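Local atomic coordinates of BZZ1 protein (Saccharomyces cerevisiae, PDB entry 2A28), a protein that works in endocytosis and trafficking to the vacuole, and acts with type I myosins to restore actin cytoskeleton polarity after salt stress. Residues A[3-17]-A[42-54]. Residues are numbered along the deposited sequence; the frame is centred on the assembly and turned at random.
Sequences MEAIYAYEAQGDDEI and DGLKGLFPTSYCK
Tyr9 lays one face of its ring on Pro49 and turns an edge toward Tyr52. Tyr9 CB lies 3.7 Å from Tyr52 CD2. Tyr9 CG, held anti to the backbone N (chi1 179°), sits 3.6 Å from Pro49 CD. Farther out, CD1 meets Pro49 CG and Tyr52 CE2, CD2 meets Pro49 CD, and CE1 and CE2 lie near Pro49 CG and CD respectively. Pro49 CG stands over the ring face in a CH-pi contact, 3.8 Å from the Tyr9 ring centroid. With Tyr52 the pair is offset edge-to-face, planes at 89°. At the tip, Tyr9 OH donates to Glu16 OE1 (2.6 Å) and accepts from Gln12 NE2; Gln12 N grips the same OE1 from the opposite face of the carboxylate. Tyr9, Pro49 and Tyr52, with Trp36 against Pro49, are consistent with the aromatic surface that binds proline-rich ligands in SH3 domains; this is the second SH3 domain of Bzz1. Leu47, on strand 44-49, bonds residues 15-17: its N donates to Asp15 O at 174°, and its O accepts from Ile17 N. Near the chain ends, Glu4 and Lys54 exchange paired backbone bonds, while Tyr52 O takes both Ile6 N (2.8 Å) and Tyr7 N (3.2 Å).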
ATOM      1  N   MET A   3       4.971  -3.283   5.412  1.00  7.97           N
ATOM      2  CA  MET A   3       4.724  -1.901   5.832  1.00  8.47           C
ATOM      3  C   MET A   3       3.442  -1.823   6.613  1.00  7.21           C
ATOM      4  O   MET A   3       2.535  -2.623   6.445  1.00  8.97           O
ATOM      5  CB  MET A   3       4.600  -0.945   4.630  1.00  8.61           C
ATOM      6  CG  MET A   3       5.828  -0.943   3.726  1.00 11.24           C
ATOM      7  SD  MET A   3       5.737   0.535   2.685  1.00 14.88           S
ATOM      8  CE  MET A   3       6.400   1.683   3.926  1.00 48.80           C
ATOM      9  N   GLU A   4       3.355  -0.883   7.525  1.00  7.45           N
ATOM     10  CA  GLU A   4       2.149  -0.646   8.340  1.00  6.23           C
ATOM     11  C   GLU A   4       1.555   0.697   7.931  1.00  6.89           C
ATOM     12  O   GLU A   4       2.256   1.723   7.993  1.00  6.78           O
ATOM     13  CB  GLU A   4       2.453  -0.647   9.823  1.00 11.68           C
ATOM     14  CG  GLU A   4       1.326  -0.133  10.684  1.00 14.75           C
ATOM     15  CD  GLU A   4       1.587  -0.123  12.171  1.00 23.05           C
ATOM     16  OE1 GLU A   4       2.701  -0.462  12.611  1.00 25.41           O
ATOM     17  OE2 GLU A   4       0.643   0.225  12.912  1.00 31.10           O
ATOM     18  N   ALA A   5       0.324   0.726   7.532  1.00  6.32           N
ATOM     19  CA  ALA A   5      -0.393   1.928   7.154  1.00  6.16           C
ATOM     20  C   ALA A   5      -0.568   2.799   8.404  1.00  6.09           C
ATOM     21  O   ALA A   5      -0.970   2.347   9.443  1.00  7.22           O
ATOM     22  CB  ALA A   5      -1.747   1.615   6.512  1.00  8.14           C
ATOM     23  N   ILE A   6      -0.244   4.057   8.224  1.00  5.88           N
ATOM     24  CA  ILE A   6      -0.481   5.038   9.299  1.00  7.44           C
ATOM     25  C   ILE A   6      -1.472   6.113   8.864  1.00  7.89           C
ATOM     26  O   ILE A   6      -1.848   6.910   9.770  1.00  8.41           O
ATOM     27  CB  ILE A   6       0.847   5.635   9.814  1.00  9.40           C
ATOM     28  CG1 ILE A   6       1.764   6.178   8.743  1.00 13.75           C
ATOM     29  CG2 ILE A   6       1.574   4.567  10.645  1.00 14.61           C
ATOM     30  CD1 ILE A   6       2.917   7.059   9.266  1.00 19.84           C
ATOM     31  N   TYR A   7      -1.876   6.189   7.628  1.00  6.84           N
ATOM     32  CA  TYR A   7      -2.901   7.098   7.094  1.00  6.61           C
ATOM     33  C   TYR A   7      -3.758   6.296   6.123  1.00  7.05           C
ATOM     34  O   TYR A   7      -3.350   5.314   5.502  1.00  9.50           O
ATOM     35  CB  TYR A   7      -2.238   8.283   6.380  1.00  8.52           C
ATOM     36  CG  TYR A   7      -1.428   9.165   7.325  1.00  9.61           C
ATOM     37  CD1 TYR A   7      -1.996   9.937   8.342  1.00 11.27           C
ATOM     38  CD2 TYR A   7      -0.060   9.154   7.155  1.00 13.29           C
ATOM     39  CE1 TYR A   7      -1.199  10.703   9.172  1.00 12.57           C
ATOM     40  CE2 TYR A   7       0.715   9.932   7.999  1.00 14.42           C
ATOM     41  CZ  TYR A   7       0.172  10.701   8.998  1.00 13.93           C
ATOM     42  OH  TYR A   7       0.967  11.474   9.813  1.00 21.19           O
ATOM     43  N   ALA A   8      -5.014   6.714   5.976  1.00  7.13           N
ATOM     44  CA  ALA A   8      -5.960   6.105   5.067  1.00  7.36           C
ATOM     45  C   ALA A   8      -5.706   6.599   3.652  1.00  7.37           C
ATOM     46  O   ALA A   8      -5.432   7.753   3.413  1.00  7.67           O
ATOM     47  CB  ALA A   8      -7.395   6.487   5.402  1.00  7.96           C
ATOM     48  N   TYR A   9      -5.889   5.692   2.682  1.00  7.31           N
ATOM     49  CA  TYR A   9      -5.914   6.047   1.279  1.00  7.78           C
ATOM     50  C   TYR A   9      -7.096   5.357   0.633  1.00  7.79           C
ATOM     51  O   TYR A   9      -7.278   4.151   0.863  1.00  8.17           O
ATOM     52  CB  TYR A   9      -4.587   5.669   0.571  1.00  7.27           C
ATOM     53  CG  TYR A   9      -4.654   6.019  -0.879  1.00  7.38           C
ATOM     54  CD1 TYR A   9      -4.646   7.370  -1.283  1.00  8.70           C
ATOM     55  CD2 TYR A   9      -4.729   5.053  -1.876  1.00  7.11           C
ATOM     56  CE1 TYR A   9      -4.714   7.717  -2.595  1.00  9.83           C
ATOM     57  CE2 TYR A   9      -4.785   5.419  -3.231  1.00  7.72           C
ATOM     58  CZ  TYR A   9      -4.765   6.743  -3.554  1.00  8.56           C
ATOM     59  OH  TYR A   9      -4.862   7.148  -4.866  1.00  9.32           O
ATOM     60  N   GLU A  10      -7.870   6.059  -0.149  1.00  7.83           N
ATOM     61  CA  GLU A  10      -8.974   5.526  -0.953  1.00  8.50           C
ATOM     62  C   GLU A  10      -8.486   5.326  -2.395  1.00  7.47           C
ATOM     63  O   GLU A  10      -8.064   6.260  -3.090  1.00  8.86           O
ATOM     64  CB  GLU A  10     -10.162   6.441  -0.938  1.00  9.19           C
ATOM     65  CG  GLU A  10     -11.457   6.124  -1.619  1.00 20.78           C
ATOM     66  CD  GLU A  10     -12.441   7.297  -1.709  1.00 31.91           C
ATOM     67  OE1 GLU A  10     -12.361   8.219  -0.854  1.00 49.73           O
ATOM     68  OE2 GLU A  10     -13.308   7.355  -2.624  1.00 34.58           O
ATOM     69  N   ALA A  11      -8.536   4.080  -2.850  1.00  8.05           N
ATOM     70  CA  ALA A  11      -8.069   3.777  -4.224  1.00  7.66           C
ATOM     71  C   ALA A  11      -8.825   4.653  -5.215  1.00  9.13           C
ATOM     72  O   ALA A  11     -10.028   4.918  -5.125  1.00  9.46           O
ATOM     73  CB  ALA A  11      -8.367   2.315  -4.517  1.00  9.21           C
ATOM     74  N   GLN A  12      -8.104   5.024  -6.250  1.00  9.04           N
ATOM     75  CA  GLN A  12      -8.607   5.790  -7.364  1.00  9.80           C
ATOM     76  C   GLN A  12      -8.358   5.098  -8.699  1.00 14.49           C
ATOM     77  O   GLN A  12      -8.080   5.837  -9.634  1.00 23.11           O
ATOM     78  CB  GLN A  12      -7.965   7.179  -7.386  1.00 10.80           C
ATOM     79  CG  GLN A  12      -8.172   7.986  -6.118  1.00 11.02           C
ATOM     80  CD  GLN A  12      -7.755   9.446  -6.230  1.00 13.40           C
ATOM     81  OE1 GLN A  12      -8.476  10.303  -6.733  1.00 21.53           O
ATOM     82  NE2 GLN A  12      -6.618   9.752  -5.665  1.00 14.78           N
ATOM     83  N   GLY A  13      -8.483   3.807  -8.735  1.00 15.64           N
ATOM     84  CA  GLY A  13      -8.172   3.207 -10.034  1.00 14.82           C
ATOM     85  C   GLY A  13      -8.098   1.725  -9.744  1.00 10.73           C
ATOM     86  O   GLY A  13      -7.869   1.319  -8.613  1.00 10.02           O
ATOM     87  N   ASP A  14      -8.256   0.977 -10.848  1.00 11.95           N
ATOM     88  CA  ASP A  14      -8.357  -0.462 -10.686  1.00 12.82           C
ATOM     89  C   ASP A  14      -7.048  -1.099 -10.203  1.00 10.96           C
ATOM     90  O   ASP A  14      -7.113  -2.219  -9.747  1.00 12.42           O
ATOM     91  CB  ASP A  14      -8.785  -1.116 -11.983  1.00 18.95           C
ATOM     92  CG  ASP A  14     -10.224  -0.860 -12.385  1.00 23.25           C
ATOM     93  OD1 ASP A  14     -11.029  -0.751 -11.439  1.00 23.72           O
ATOM     94  OD2 ASP A  14     -10.541  -0.768 -13.598  1.00 29.60           O
ATOM     95  N   ASP A  15      -5.932  -0.385 -10.369  1.00  9.17           N
ATOM     96  CA  ASP A  15      -4.622  -0.862  -9.945  1.00  8.81           C
ATOM     97  C   ASP A  15      -4.216  -0.427  -8.539  1.00  7.16           C
ATOM     98  O   ASP A  15      -3.161  -0.840  -8.046  1.00  7.37           O
ATOM     99  CB  ASP A  15      -3.544  -0.428 -10.941  1.00  7.62           C
ATOM    100  CG  ASP A  15      -3.457   1.037 -11.174  1.00  7.82           C
ATOM    101  OD1 ASP A  15      -4.464   1.750 -10.859  1.00  9.46           O
ATOM    102  OD2 ASP A  15      -2.392   1.470 -11.676  1.00  9.73           O
ATOM    103  N   GLU A  16      -5.068   0.336  -7.904  1.00  7.02           N
ATOM    104  CA  GLU A  16      -4.768   0.820  -6.551  1.00  8.30           C
ATOM    105  C   GLU A  16      -5.592   0.055  -5.555  1.00  7.44           C
ATOM    106  O   GLU A  16      -6.642  -0.528  -5.856  1.00  8.41           O
ATOM    107  CB  GLU A  16      -5.080   2.325  -6.434  1.00  8.07           C
ATOM    108  CG  GLU A  16      -4.176   3.158  -7.343  1.00  8.55           C
ATOM    109  CD  GLU A  16      -4.449   4.647  -7.267  1.00  8.28           C
ATOM    110  OE1 GLU A  16      -5.248   5.037  -6.386  1.00  9.17           O
ATOM    111  OE2 GLU A  16      -3.876   5.417  -8.093  1.00 11.91           O
ATOM    112  N   ILE A  17      -5.083   0.026  -4.295  1.00  7.39           N
ATOM    113  CA  ILE A  17      -5.863  -0.543  -3.196  1.00  8.70           C
ATOM    114  C   ILE A  17      -6.060   0.513  -2.114  1.00  7.45           C
ATOM    115  O   ILE A  17      -5.226   1.356  -1.845  1.00  8.65           O
ATOM    116  CB  ILE A  17      -5.261  -1.822  -2.597  1.00 10.50           C
ATOM    117  CG1 ILE A  17      -3.826  -1.626  -2.114  1.00 10.07           C
ATOM    118  CG2 ILE A  17      -5.398  -3.037  -3.535  1.00 13.81           C
ATOM    119  CD1 ILE A  17      -3.340  -2.731  -1.233  1.00 10.80           C
ATOM    120  N   ASP A  42      -4.081  -9.097   3.298  1.00  9.22           N
ATOM    121  CA  ASP A  42      -5.148 -10.086   3.428  1.00 10.36           C
ATOM    122  C   ASP A  42      -5.643 -10.473   2.050  1.00 10.11           C
ATOM    123  O   ASP A  42      -6.816 -10.721   1.877  1.00 11.33           O
ATOM    124  CB  ASP A  42      -6.215  -9.481   4.327  1.00 10.96           C
ATOM    125  CG  ASP A  42      -5.846  -9.397   5.778  1.00 10.62           C
ATOM    126  OD1 ASP A  42      -4.848 -10.009   6.206  1.00 10.39           O
ATOM    127  OD2 ASP A  42      -6.561  -8.665   6.509  1.00 12.60           O
ATOM    128  N   GLY A  43      -4.678 -10.584   1.155  1.00 11.07           N
ATOM    129  CA  GLY A  43      -4.977 -10.937  -0.204  1.00 10.87           C
ATOM    130  C   GLY A  43      -5.449  -9.812  -1.093  1.00  9.74           C
ATOM    131  O   GLY A  43      -5.513 -10.033  -2.296  1.00 12.61           O
ATOM    132  N   LEU A  44      -5.777  -8.634  -0.601  1.00 10.71           N
ATOM    133  CA  LEU A  44      -6.097  -7.472  -1.412  1.00 10.21           C
ATOM    134  C   LEU A  44      -4.754  -6.935  -1.947  1.00 10.19           C
ATOM    135  O   LEU A  44      -3.927  -6.562  -1.103  1.00 12.30           O
ATOM    136  CB  LEU A  44      -6.755  -6.430  -0.519  1.00 10.82           C
ATOM    137  CG  LEU A  44      -7.204  -5.141  -1.186  1.00 11.33           C
ATOM    138  CD1 LEU A  44      -8.305  -5.410  -2.199  1.00 20.49           C
ATOM    139  CD2 LEU A  44      -7.631  -4.090  -0.167  1.00 11.80           C
ATOM    140  N   LYS A  45      -4.532  -6.885  -3.259  1.00  8.66           N
ATOM    141  CA  LYS A  45      -3.242  -6.546  -3.884  1.00  7.85           C
ATOM    142  C   LYS A  45      -3.361  -5.392  -4.829  1.00  7.80           C
ATOM    143  O   LYS A  45      -4.251  -5.362  -5.675  1.00  9.97           O
ATOM    144  CB  LYS A  45      -2.827  -7.814  -4.643  1.00 11.31           C
ATOM    145  CG  LYS A  45      -1.467  -7.699  -5.279  1.00 10.70           C
ATOM    146  CD  LYS A  45      -0.885  -9.091  -5.620  1.00 14.57           C
ATOM    147  CE  LYS A  45      -1.829  -9.805  -6.570  1.00 19.16           C
ATOM    148  NZ  LYS A  45      -1.135 -11.008  -7.146  1.00 33.05           N
ATOM    149  N   GLY A  46      -2.445  -4.454  -4.714  1.00  7.62           N
ATOM    150  CA  GLY A  46      -2.381  -3.325  -5.605  1.00  7.19           C
ATOM    151  C   GLY A  46      -1.426  -2.296  -5.115  1.00  6.22           C
ATOM    152  O   GLY A  46      -0.595  -2.494  -4.195  1.00  6.06           O
ATOM    153  N   LEU A  47      -1.444  -1.149  -5.763  1.00  5.66           N
ATOM    154  CA  LEU A  47      -0.610  -0.025  -5.472  1.00  5.74           C
ATOM    155  C   LEU A  47      -1.216   0.866  -4.369  1.00  5.63           C
ATOM    156  O   LEU A  47      -2.383   1.168  -4.350  1.00  6.57           O
ATOM    157  CB  LEU A  47      -0.435   0.893  -6.700  1.00  6.90           C
ATOM    158  CG  LEU A  47       0.197   0.245  -7.926  1.00  7.21           C
ATOM    159  CD1 LEU A  47       0.114   1.160  -9.127  1.00 10.25           C
ATOM    160  CD2 LEU A  47       1.654  -0.098  -7.644  1.00 10.51           C
ATOM    161  N   PHE A  48      -0.322   1.347  -3.503  1.00  5.56           N
ATOM    162  CA  PHE A  48      -0.739   2.288  -2.455  1.00  6.94           C
ATOM    163  C   PHE A  48       0.406   3.264  -2.210  1.00  5.71           C
ATOM    164  O   PHE A  48       1.573   2.974  -2.521  1.00  5.62           O
ATOM    165  CB  PHE A  48      -1.085   1.571  -1.123  1.00  7.44           C
ATOM    166  CG  PHE A  48       0.030   0.719  -0.613  1.00  7.83           C
ATOM    167  CD1 PHE A  48       0.919   1.204   0.343  1.00  7.06           C
ATOM    168  CD2 PHE A  48       0.239  -0.561  -1.052  1.00  9.34           C
ATOM    169  CE1 PHE A  48       1.973   0.473   0.790  1.00  7.06           C
ATOM    170  CE2 PHE A  48       1.268  -1.322  -0.621  1.00  8.87           C
ATOM    171  CZ  PHE A  48       2.136  -0.833   0.344  1.00  7.90           C
ATOM    172  N   PRO A  49       0.116   4.430  -1.625  1.00  6.29           N
ATOM    173  CA  PRO A  49       1.193   5.402  -1.428  1.00  6.38           C
ATOM    174  C   PRO A  49       2.132   5.019  -0.298  1.00  6.13           C
ATOM    175  O   PRO A  49       1.738   4.866   0.859  1.00  6.11           O
ATOM    176  CB  PRO A  49       0.472   6.719  -1.139  1.00  8.59           C
ATOM    177  CG  PRO A  49      -0.963   6.493  -1.498  1.00 13.78           C
ATOM    178  CD  PRO A  49      -1.193   5.013  -1.337  1.00  8.13           C
ATOM    179  N   THR A  50       3.417   4.921  -0.606  1.00  5.89           N
ATOM    180  CA  THR A  50       4.426   4.526   0.349  1.00  6.56           C
ATOM    181  C   THR A  50       4.439   5.393   1.589  1.00  6.83           C
ATOM    182  O   THR A  50       4.610   4.931   2.713  1.00  6.15           O
ATOM    183  CB  THR A  50       5.813   4.609  -0.336  1.00  6.92           C
ATOM    184  OG1 THR A  50       5.679   3.915  -1.571  1.00  7.00           O
ATOM    185  CG2 THR A  50       6.938   4.042   0.477  1.00  9.81           C
ATOM    186  N   SER A  51       4.306   6.698   1.393  1.00  6.40           N
ATOM    187  CA  SER A  51       4.406   7.704   2.413  1.00  7.61           C
ATOM    188  C   SER A  51       3.216   7.711   3.375  1.00  7.22           C
ATOM    189  O   SER A  51       3.245   8.384   4.389  1.00  9.02           O
ATOM    190  CB  SER A  51       4.544   9.089   1.764  1.00  7.43           C
ATOM    191  OG  SER A  51       3.324   9.468   1.060  1.00  9.30           O
ATOM    192  N   TYR A  52       2.195   6.915   3.075  1.00  6.12           N
ATOM    193  CA  TYR A  52       1.105   6.669   4.024  1.00  6.52           C
ATOM    194  C   TYR A  52       1.399   5.522   4.975  1.00  6.76           C
ATOM    195  O   TYR A  52       0.502   5.204   5.782  1.00  6.36           O
ATOM    196  CB  TYR A  52      -0.193   6.436   3.261  1.00  6.60           C
ATOM    197  CG  TYR A  52      -0.834   7.601   2.570  1.00  5.88           C
ATOM    198  CD1 TYR A  52      -0.085   8.536   1.847  1.00  9.42           C
ATOM    199  CD2 TYR A  52      -2.194   7.757   2.557  1.00  7.19           C
ATOM    200  CE1 TYR A  52      -0.715   9.610   1.193  1.00 10.43           C
ATOM    201  CE2 TYR A  52      -2.824   8.781   1.928  1.00  7.51           C
ATOM    202  CZ  TYR A  52      -2.064   9.727   1.238  1.00  9.50           C
ATOM    203  OH  TYR A  52      -2.674  10.761   0.565  1.00 10.86           O
ATOM    204  N   CYS A  53       2.553   4.948   4.929  1.00  5.93           N
ATOM    205  CA  CYS A  53       2.950   3.834   5.713  1.00  6.86           C
ATOM    206  C   CYS A  53       4.301   4.041   6.373  1.00  9.41           C
ATOM    207  O   CYS A  53       5.019   4.960   5.969  1.00 10.10           O
ATOM    208  CB  CYS A  53       3.056   2.547   4.879  1.00  9.24           C
ATOM    209  SG  CYS A  53       1.564   2.154   3.968  1.00 11.23           S
ATOM    210  N   LYS A  54       4.632   3.102   7.223  1.00 10.09           N
ATOM    211  CA  LYS A  54       5.938   2.988   7.853  1.00 11.00           C
ATOM    212  C   LYS A  54       6.458   1.573   7.795  1.00  9.98           C
ATOM    213  O   LYS A  54       5.749   0.574   7.605  1.00 14.44           O
ATOM    214  CB  LYS A  54       5.790   3.589   9.241  1.00 14.11           C
ATOM    215  CG  LYS A  54       5.102   2.735  10.268  1.00 16.64           C
ATOM    216  CD  LYS A  54       5.130   3.156  11.699  1.00 18.64           C
ATOM    217  CE  LYS A  54       4.396   2.237  12.659  1.00 23.65           C
ATOM    218  NZ  LYS A  54       4.138   2.779  14.010  1.00 31.30           N
ATOM    219  OXT LYS A  54       7.721   1.491   7.788  1.00 14.98           O
TER